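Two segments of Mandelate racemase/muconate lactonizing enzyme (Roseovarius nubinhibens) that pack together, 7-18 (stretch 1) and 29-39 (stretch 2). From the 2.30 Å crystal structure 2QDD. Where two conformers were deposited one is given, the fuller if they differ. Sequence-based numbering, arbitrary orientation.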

# COMPACT_ATOMS: atom_id res chain seq x y z
N ARG A 7 -20.81 45.77 -16.82
CA ARG A 7 -21.94 45.12 -17.48
C ARG A 7 -21.58 43.70 -17.90
O ARG A 7 -20.48 43.45 -18.42
N LEU A 8 -22.50 42.76 -17.69
CA LEU A 8 -22.42 41.44 -18.30
C LEU A 8 -23.60 41.23 -19.23
O LEU A 8 -24.75 41.39 -18.83
N THR A 9 -23.31 40.86 -20.48
CA THR A 9 -24.36 40.64 -21.47
C THR A 9 -24.26 39.23 -22.04
O THR A 9 -23.19 38.79 -22.47
N VAL A 10 -25.39 38.54 -22.04
CA VAL A 10 -25.47 37.13 -22.39
C VAL A 10 -26.20 37.01 -23.73
O VAL A 10 -27.26 37.61 -23.92
N PHE A 11 -25.62 36.25 -24.65
CA PHE A 11 -26.23 35.97 -25.95
C PHE A 11 -26.42 34.47 -26.08
O PHE A 11 -25.70 33.69 -25.46
N HIS A 12 -27.40 34.06 -26.88
CA HIS A 12 -27.64 32.64 -27.13
C HIS A 12 -27.58 32.34 -28.63
O HIS A 12 -28.19 33.03 -29.45
N LEU A 13 -26.83 31.30 -28.98
CA LEU A 13 -26.54 30.98 -30.37
C LEU A 13 -27.05 29.57 -30.64
O LEU A 13 -26.75 28.64 -29.90
N ASP A 14 -27.84 29.43 -31.70
CA ASP A 14 -28.30 28.14 -32.18
C ASP A 14 -27.39 27.70 -33.32
O ASP A 14 -27.42 28.28 -34.40
N LEU A 15 -26.57 26.68 -33.07
CA LEU A 15 -25.53 26.30 -34.02
C LEU A 15 -25.78 24.91 -34.59
O LEU A 15 -25.50 23.91 -33.92
N PRO A 16 -26.29 24.84 -35.83
CA PRO A 16 -26.53 23.53 -36.44
C PRO A 16 -25.22 22.81 -36.74
O PRO A 16 -24.23 23.44 -37.11
N LEU A 17 -25.22 21.50 -36.54
CA LEU A 17 -24.08 20.66 -36.90
C LEU A 17 -24.12 20.31 -38.38
O LEU A 17 -25.20 20.18 -38.97
N ALA A 18 -22.94 20.15 -38.97
CA ALA A 18 -22.78 19.63 -40.33
C ALA A 18 -23.23 18.17 -40.46
O ALA A 18 -23.87 17.80 -41.44
N LYS A 29 -33.01 13.47 -32.33
CA LYS A 29 -32.08 13.74 -33.42
C LYS A 29 -31.13 14.85 -32.98
O LYS A 29 -31.53 16.01 -32.88
N PHE A 30 -29.88 14.48 -32.71
CA PHE A 30 -28.91 15.44 -32.18
C PHE A 30 -28.36 16.36 -33.27
O PHE A 30 -27.52 15.97 -34.07
N ASP A 31 -28.84 17.60 -33.24
CA ASP A 31 -29.02 18.41 -34.44
C ASP A 31 -28.15 19.65 -34.37
O ASP A 31 -27.66 20.14 -35.39
N ARG A 32 -27.97 20.16 -33.16
CA ARG A 32 -27.48 21.52 -32.95
C ARG A 32 -26.89 21.71 -31.56
O ARG A 32 -27.14 20.92 -30.64
N LEU A 33 -26.12 22.79 -31.40
CA LEU A 33 -25.51 23.12 -30.13
C LEU A 33 -26.07 24.41 -29.56
O LEU A 33 -26.34 25.36 -30.30
N ASP A 34 -26.25 24.43 -28.24
CA ASP A 34 -26.72 25.60 -27.52
C ASP A 34 -25.48 26.30 -26.97
O ASP A 34 -24.95 25.92 -25.91
N SER A 35 -25.02 27.32 -27.69
CA SER A 35 -23.86 28.10 -27.28
C SER A 35 -24.27 29.37 -26.56
O SER A 35 -25.26 30.00 -26.90
N THR A 36 -23.49 29.72 -25.55
CA THR A 36 -23.63 30.99 -24.86
C THR A 36 -22.38 31.82 -25.14
O THR A 36 -21.26 31.37 -24.89
N TYR A 37 -22.59 33.02 -25.70
CA TYR A 37 -21.57 34.08 -25.70
C TYR A 37 -21.80 35.02 -24.52
O TYR A 37 -22.94 35.40 -24.23
N LEU A 38 -20.72 35.40 -23.86
CA LEU A 38 -20.78 36.37 -22.79
C LEU A 38 -19.87 37.56 -23.11
O LEU A 38 -18.72 37.38 -23.51
N ARG A 39 -20.41 38.76 -22.94
CA ARG A 39 -19.64 39.99 -23.09
C ARG A 39 -19.49 40.64 -21.72
O ARG A 39 -20.48 40.86 -21.03

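Neighbouring antiparallel strands rarely point side chains at one another; their side chains alternate between the two faces of the sheet and meet as cross-strand pairs. The segments 7-17 and 29-39 illustrate the principle. Backbone hydrogen bonds run from Thr-9 N to Arg-39 O (2.9 Å) at one end to Leu-17 N to Asp-31 O (3.0 Å) at the other, and this ladder fixes which side chains become partners. Thr-9, Phe-11, Leu-13 and Leu-15 share one face with Arg-39, Tyr-37, Ser-35 and Leu-33; Val-10, His-12, Asp-14 and Pro-16 share the other with Leu-38, Thr-36, Asp-34 and Arg-32.

Apolar contacts dominate the first face. Phe-11, Leu-13 and Leu-15 all adopt m at chi1, as do Tyr-37 and Leu-33. Phe-11 CB lies 4.0 Å from Tyr-37 CB, a direct pairing, but Leu-13 also reaches diagonally: its CD1 is 3.7 Å from Tyr-37 CD2, while its CD2 sits over the ring face, 4.1 Å from the centroid of Tyr-37, in a CH-pi contact. Leu-15 makes a similar diagonal step, bringing CD1 to 3.6 Å from Ser-35 CB. Leu-17, with rotamer m,t, points toward the other strand and closes this end, with CD1 3.7 Å from Phe-30 CE1 and CD2 4.1 Å from Leu-33 CG. On the opposite face the apolar patch is smaller: Val-10 (t) places CG1 3.8 Å from Thr-36 CG2 and CG2 4.1 Å from Leu-38 CD1.

Charged groups gather on that second face, toward the end where Pro-16 pairs with Arg-32. Asp-14 (t) accepts a hydrogen bond from Arg-32 in a salt bridge, OD1 to NE 2.7 Å, the carboxylate oxygen meeting the guanidinium at its edge. Arg-32 also holds Asp-31 within its own strand, NH2 to OD2 2.9 Å, so one guanidinium joins two acids. Nearby, His-12 (t) turns the edge of its ring to Asp-34, CD2 to OD2 3.2 Å.

The polar cluster of the first face centres on Arg-39, whose long side chain (chi1 to chi3 t, t, p) lies alongside Thr-9 and Phe-11. Its NH2 donates to Thr-9 OG1 at 3.2 Å, and Phe-11 CZ lies over one face of the guanidinium, 4.1 Å from NH1. Water 1 bridges the same pair of residues: it is hydrogen-bonded to Thr-9 OG1 at 2.6 Å, donates to Arg-39 O at 3.0 Å, and accepts a weak bond from Arg-39 NE at 3.4 Å.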

# COMPACT_ATOMS: atom_id res chain seq x y z
CB ARG A 7 -22.34 45.93 -18.72
CG ARG A 7 -23.84 46.02 -18.99
CD ARG A 7 -24.27 47.43 -19.39
NE ARG A 7 -23.23 48.17 -20.10
CZ ARG A 7 -22.71 49.32 -19.70
NH1 ARG A 7 -21.76 49.91 -20.42
NH2 ARG A 7 -23.12 49.90 -18.57
CB LEU A 8 -22.38 40.35 -17.24
CG LEU A 8 -21.40 40.53 -16.06
CD1 LEU A 8 -21.72 39.57 -14.96
CD2 LEU A 8 -19.98 40.35 -16.50
CB THR A 9 -24.28 41.68 -22.62
OG1 THR A 9 -24.12 42.99 -22.07
CG2 THR A 9 -25.55 41.65 -23.46
CB VAL A 10 -26.23 36.35 -21.28
CG1 VAL A 10 -26.34 34.87 -21.62
CG2 VAL A 10 -25.53 36.52 -19.94
CB PHE A 11 -25.32 36.46 -27.09
CG PHE A 11 -25.09 37.95 -27.10
CD1 PHE A 11 -25.88 38.77 -27.89
CD2 PHE A 11 -24.09 38.52 -26.32
CE1 PHE A 11 -25.67 40.15 -27.90
CE2 PHE A 11 -23.88 39.89 -26.32
CZ PHE A 11 -24.67 40.71 -27.11
CB HIS A 12 -28.97 32.20 -26.51
CG HIS A 12 -29.51 30.92 -27.07
ND1 HIS A 12 -30.70 30.85 -27.76
CD2 HIS A 12 -29.01 29.66 -27.06
CE1 HIS A 12 -30.91 29.61 -28.15
NE2 HIS A 12 -29.90 28.86 -27.74
CB LEU A 13 -25.03 31.06 -30.63
CG LEU A 13 -24.35 32.43 -30.84
CD1 LEU A 13 -24.12 33.20 -29.54
CD2 LEU A 13 -23.04 32.26 -31.57
CB ASP A 14 -29.75 28.26 -32.68
CG ASP A 14 -30.53 26.97 -32.55
OD1 ASP A 14 -30.14 25.96 -33.18
OD2 ASP A 14 -31.55 26.97 -31.83
CB LEU A 15 -24.15 26.33 -33.37
CG LEU A 15 -23.63 27.57 -32.65
CD1 LEU A 15 -22.44 27.15 -31.84
CD2 LEU A 15 -23.25 28.65 -33.66
CB PRO A 16 -27.26 23.88 -37.74
CG PRO A 16 -26.86 25.28 -38.05
CD PRO A 16 -26.66 25.95 -36.73
CB LEU A 17 -24.06 19.38 -36.05
CG LEU A 17 -23.95 19.54 -34.53
CD1 LEU A 17 -24.32 18.24 -33.85
CD2 LEU A 17 -22.56 19.99 -34.11
CB ALA A 18 -21.34 19.79 -40.79
CB LYS A 29 -32.85 14.15 -34.68
CG LYS A 29 -32.00 14.29 -35.95
CD LYS A 29 -32.85 14.14 -37.21
CE LYS A 29 -33.45 15.46 -37.67
NZ LYS A 29 -34.87 15.62 -37.24
CB PHE A 30 -27.78 14.76 -31.41
CG PHE A 30 -26.84 15.72 -30.73
CD1 PHE A 30 -25.51 15.81 -31.11
CD2 PHE A 30 -27.30 16.56 -29.71
CE1 PHE A 30 -24.64 16.70 -30.50
CE2 PHE A 30 -26.44 17.46 -29.10
CZ PHE A 30 -25.11 17.53 -29.49
CB ASP A 31 -30.49 18.83 -34.53
CG ASP A 31 -31.08 18.63 -35.91
OD1 ASP A 31 -30.97 17.51 -36.46
OD2 ASP A 31 -31.67 19.60 -36.45
CB ARG A 32 -28.60 22.54 -33.20
CG ARG A 32 -29.88 22.28 -32.42
CD ARG A 32 -31.13 22.57 -33.25
NE ARG A 32 -30.92 23.63 -34.22
CZ ARG A 32 -31.23 23.55 -35.51
NH1 ARG A 32 -30.99 24.58 -36.32
NH2 ARG A 32 -31.80 22.45 -36.00
CB LEU A 33 -23.98 23.22 -30.27
CG LEU A 33 -23.18 21.95 -30.61
CD1 LEU A 33 -21.70 22.26 -30.61
CD2 LEU A 33 -23.48 20.80 -29.66
CB ASP A 34 -27.68 25.16 -26.40
CG ASP A 34 -28.21 26.32 -25.55
OD1 ASP A 34 -29.31 26.15 -24.98
OD2 ASP A 34 -27.55 27.37 -25.41
CB SER A 35 -23.00 28.45 -28.49
OG SER A 35 -21.81 29.08 -28.09
CB THR A 36 -23.78 30.77 -23.34
OG1 THR A 36 -24.93 29.95 -23.10
CG2 THR A 36 -23.96 32.08 -22.61
CB TYR A 37 -21.62 34.88 -26.99
CG TYR A 37 -20.81 34.33 -28.15
CD1 TYR A 37 -20.25 35.18 -29.10
CD2 TYR A 37 -20.62 32.95 -28.31
CE1 TYR A 37 -19.52 34.69 -30.17
CE2 TYR A 37 -19.88 32.45 -29.38
CZ TYR A 37 -19.34 33.32 -30.31
OH TYR A 37 -18.61 32.84 -31.37
CB LEU A 38 -20.38 35.72 -21.47
CG LEU A 38 -20.20 36.61 -20.24
CD1 LEU A 38 -21.52 37.12 -19.67
CD2 LEU A 38 -19.42 35.86 -19.20
CB ARG A 39 -20.34 40.96 -24.05
CG ARG A 39 -19.67 42.34 -24.14
CD ARG A 39 -20.36 43.27 -25.12
NE ARG A 39 -21.66 43.73 -24.64
CZ ARG A 39 -22.65 44.13 -25.43
NH1 ARG A 39 -22.50 44.13 -26.75
NH2 ARG A 39 -23.80 44.52 -24.89
O HOH W 1 -21.75 43.52 -21.24